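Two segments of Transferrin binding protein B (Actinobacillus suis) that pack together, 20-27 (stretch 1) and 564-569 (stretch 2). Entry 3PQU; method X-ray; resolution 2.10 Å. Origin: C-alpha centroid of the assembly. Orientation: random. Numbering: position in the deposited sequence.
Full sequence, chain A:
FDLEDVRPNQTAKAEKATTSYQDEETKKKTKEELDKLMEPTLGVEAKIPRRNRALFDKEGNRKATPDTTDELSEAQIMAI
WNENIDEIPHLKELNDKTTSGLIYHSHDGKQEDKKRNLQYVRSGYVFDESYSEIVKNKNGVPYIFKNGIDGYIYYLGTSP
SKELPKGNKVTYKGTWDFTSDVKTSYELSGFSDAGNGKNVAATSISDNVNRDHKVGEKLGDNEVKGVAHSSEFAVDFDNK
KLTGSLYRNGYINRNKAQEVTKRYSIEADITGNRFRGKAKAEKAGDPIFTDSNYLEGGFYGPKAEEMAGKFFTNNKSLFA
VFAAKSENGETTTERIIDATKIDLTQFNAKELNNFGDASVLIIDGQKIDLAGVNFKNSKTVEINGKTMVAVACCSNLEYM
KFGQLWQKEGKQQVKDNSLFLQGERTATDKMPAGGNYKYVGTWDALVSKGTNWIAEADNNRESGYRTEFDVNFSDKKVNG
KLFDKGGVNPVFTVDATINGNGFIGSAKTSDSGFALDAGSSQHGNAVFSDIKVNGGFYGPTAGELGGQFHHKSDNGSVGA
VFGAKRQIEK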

# COMPACT_ATOMS: atom_id res chain seq x y z
N SER A 20 -23.67 35.49 0.91
CA SER A 20 -22.66 35.71 1.93
C SER A 20 -22.19 34.41 2.58
O SER A 20 -22.45 34.16 3.76
N TYR A 21 -21.50 33.58 1.81
CA TYR A 21 -20.96 32.33 2.32
C TYR A 21 -19.45 32.37 2.50
O TYR A 21 -18.77 33.22 1.92
N GLN A 22 -18.92 31.45 3.30
CA GLN A 22 -17.51 31.45 3.66
C GLN A 22 -17.11 30.05 4.12
O GLN A 22 -17.85 29.40 4.85
N ASP A 23 -15.93 29.60 3.69
CA ASP A 23 -15.42 28.30 4.14
C ASP A 23 -15.57 28.16 5.65
O ASP A 23 -15.29 29.09 6.40
N GLU A 24 -16.00 26.99 6.11
CA GLU A 24 -16.08 26.76 7.55
C GLU A 24 -14.68 26.69 8.12
O GLU A 24 -13.75 26.24 7.44
N GLU A 25 -14.51 27.14 9.36
CA GLU A 25 -13.22 27.04 10.02
C GLU A 25 -12.99 25.60 10.45
O GLU A 25 -13.90 24.94 10.94
N THR A 26 -11.77 25.11 10.25
CA THR A 26 -11.44 23.74 10.59
C THR A 26 -10.07 23.64 11.22
O THR A 26 -9.14 24.34 10.81
N LYS A 27 -9.94 22.80 12.24
CA LYS A 27 -8.64 22.53 12.85
C LYS A 27 -7.82 21.73 11.85
O LYS A 27 -8.18 20.60 11.52
N ALA A 564 -14.90 20.42 -3.30
CA ALA A 564 -15.51 21.59 -2.67
C ALA A 564 -15.57 21.52 -1.15
O ALA A 564 -15.59 20.44 -0.55
N LYS A 565 -15.59 22.70 -0.53
CA LYS A 565 -15.59 22.83 0.92
C LYS A 565 -16.92 23.38 1.44
O LYS A 565 -17.52 24.26 0.82
N ARG A 566 -17.35 22.87 2.58
CA ARG A 566 -18.61 23.29 3.19
C ARG A 566 -18.52 24.73 3.69
O ARG A 566 -17.48 25.15 4.19
N GLN A 567 -19.60 25.49 3.59
CA GLN A 567 -19.58 26.89 3.99
C GLN A 567 -20.33 27.14 5.30
O GLN A 567 -21.10 26.28 5.75
N ILE A 568 -20.10 28.30 5.90
CA ILE A 568 -20.87 28.73 7.06
C ILE A 568 -21.54 30.06 6.79
O ILE A 568 -21.27 30.72 5.78
N GLU A 569 -22.42 30.45 7.71
CA GLU A 569 -23.09 31.74 7.67
C GLU A 569 -24.09 31.82 6.52
O GLU A 569 -24.26 32.86 5.89

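The strongest link between the two stretches is the salt bridge of Glu24 with Arg566. The Glu24 side chain leaves the backbone with chi1 p and chi2 t, and this presents both carboxylate oxygens to the guanidinium: Arg566 NE donates to Glu24 OE1 at 3.0 Å, and Arg566 NH2 donates to Glu24 OE2 at 2.9 Å. Arginine suits the site because two of its nitrogens can engage both oxygens of one carboxylate. The backbone reinforces the pair, since Glu24 N donates to Arg566 O at 3.0 Å.

Two waters extend this charged centre. Water 2 donates to Glu24 OE2 at 2.6 Å and accepts a weak bond from Lys565 NZ at 3.4 Å; water 1 donates to Gln567 O at 2.9 Å and, weakly, to Glu24 OE1 at 3.3 Å.

A second polar site is built on Gln567, whose chi1 and chi2 are both m. Its end folds nearer stretch 1, and its amide nitrogen serves both stretches: NE2 donates to Asp23 OD1 at 2.9 Å and to Lys565 O at 2.7 Å. Asp23, chi1 m, points away at CA-to-CB, yet its carboxylate returns to accept this bond.

Beyond these polar contacts, the remaining packing is largely through carbon atoms. Lys565 points toward stretch 1 with chi1 to chi3 all t, so its long aliphatic stem reaches Asp23, CD lying 3.7 Å from Asp23 CG, while CE comes within 3.6 Å of Glu24 O. Ile568, chi1 p, packs its CG2 3.3 Å from Glu24 CB, and its CG1 lies 4.4 Å from Gln22 CB, where a branched aliphatic chain suits neighbouring methylenes. The exposed Tyr21, chi1 m, brings its ring atom CD1 to 3.8 Å from Gln567 CB, a carbon-to-carbon contact that suits an aromatic side chain.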

# COMPACT_ATOMS: atom_id res chain seq x y z
CB SER A 20 -23.17 36.69 2.99
OG SER A 20 -24.40 36.24 3.54
CB TYR A 21 -21.38 31.16 1.43
CG TYR A 21 -22.83 30.77 1.59
CD1 TYR A 21 -23.24 29.98 2.66
CD2 TYR A 21 -23.80 31.20 0.69
CE1 TYR A 21 -24.57 29.62 2.82
CE2 TYR A 21 -25.13 30.84 0.84
CZ TYR A 21 -25.51 30.06 1.91
OH TYR A 21 -26.83 29.70 2.07
CB GLN A 22 -17.29 32.44 4.80
CG GLN A 22 -15.92 33.07 4.87
CD GLN A 22 -15.85 34.12 5.97
OE1 GLN A 22 -16.36 33.91 7.07
NE2 GLN A 22 -15.22 35.25 5.67
CB ASP A 23 -13.93 28.17 3.79
CG ASP A 23 -13.66 28.09 2.29
OD1 ASP A 23 -14.62 27.97 1.50
OD2 ASP A 23 -12.47 28.13 1.92
CB GLU A 24 -16.88 25.49 7.90
CG GLU A 24 -16.17 24.17 7.65
CD GLU A 24 -17.05 22.98 8.01
OE1 GLU A 24 -18.20 23.21 8.43
OE2 GLU A 24 -16.59 21.83 7.89
CB GLU A 25 -13.14 27.97 11.23
CG GLU A 25 -13.73 27.39 12.51
CD GLU A 25 -13.25 28.10 13.76
OE1 GLU A 25 -13.04 27.43 14.78
OE2 GLU A 25 -13.08 29.34 13.71
CB THR A 26 -11.48 22.84 9.34
OG1 THR A 26 -10.59 23.36 8.35
CG2 THR A 26 -12.89 22.78 8.76
CB LYS A 27 -8.81 21.76 14.16
CG LYS A 27 -7.53 21.63 14.98
CD LYS A 27 -7.72 20.68 16.16
CE LYS A 27 -6.43 20.52 16.96
NZ LYS A 27 -5.30 20.06 16.11
CB ALA A 564 -16.91 21.88 -3.26
CB LYS A 565 -14.44 23.74 1.36
CG LYS A 565 -14.07 23.58 2.82
CD LYS A 565 -13.03 24.60 3.24
CE LYS A 565 -12.53 24.31 4.65
NZ LYS A 565 -11.78 23.02 4.75
CB ARG A 566 -18.98 22.35 4.34
CG ARG A 566 -20.36 22.58 4.91
CD ARG A 566 -20.77 21.41 5.79
NE ARG A 566 -19.80 21.16 6.85
CZ ARG A 566 -19.56 19.97 7.38
NH1 ARG A 566 -20.22 18.90 6.95
NH2 ARG A 566 -18.67 19.85 8.35
CB GLN A 567 -20.19 27.76 2.89
CG GLN A 567 -19.62 27.49 1.51
CD GLN A 567 -18.17 27.89 1.40
OE1 GLN A 567 -17.85 29.08 1.40
NE2 GLN A 567 -17.28 26.91 1.31
CB ILE A 568 -19.99 28.92 8.32
CG1 ILE A 568 -19.07 30.13 8.15
CG2 ILE A 568 -19.22 27.65 8.64
CD1 ILE A 568 -18.33 30.51 9.41
CB GLU A 569 -22.08 32.89 7.59
CG GLU A 569 -22.66 34.20 8.11
CD GLU A 569 -21.95 35.42 7.57
OE1 GLU A 569 -20.92 35.25 6.88
OE2 GLU A 569 -22.42 36.54 7.84
O HOH W 1 -21.25 24.43 8.00
O HOH W 2 -14.51 21.76 6.38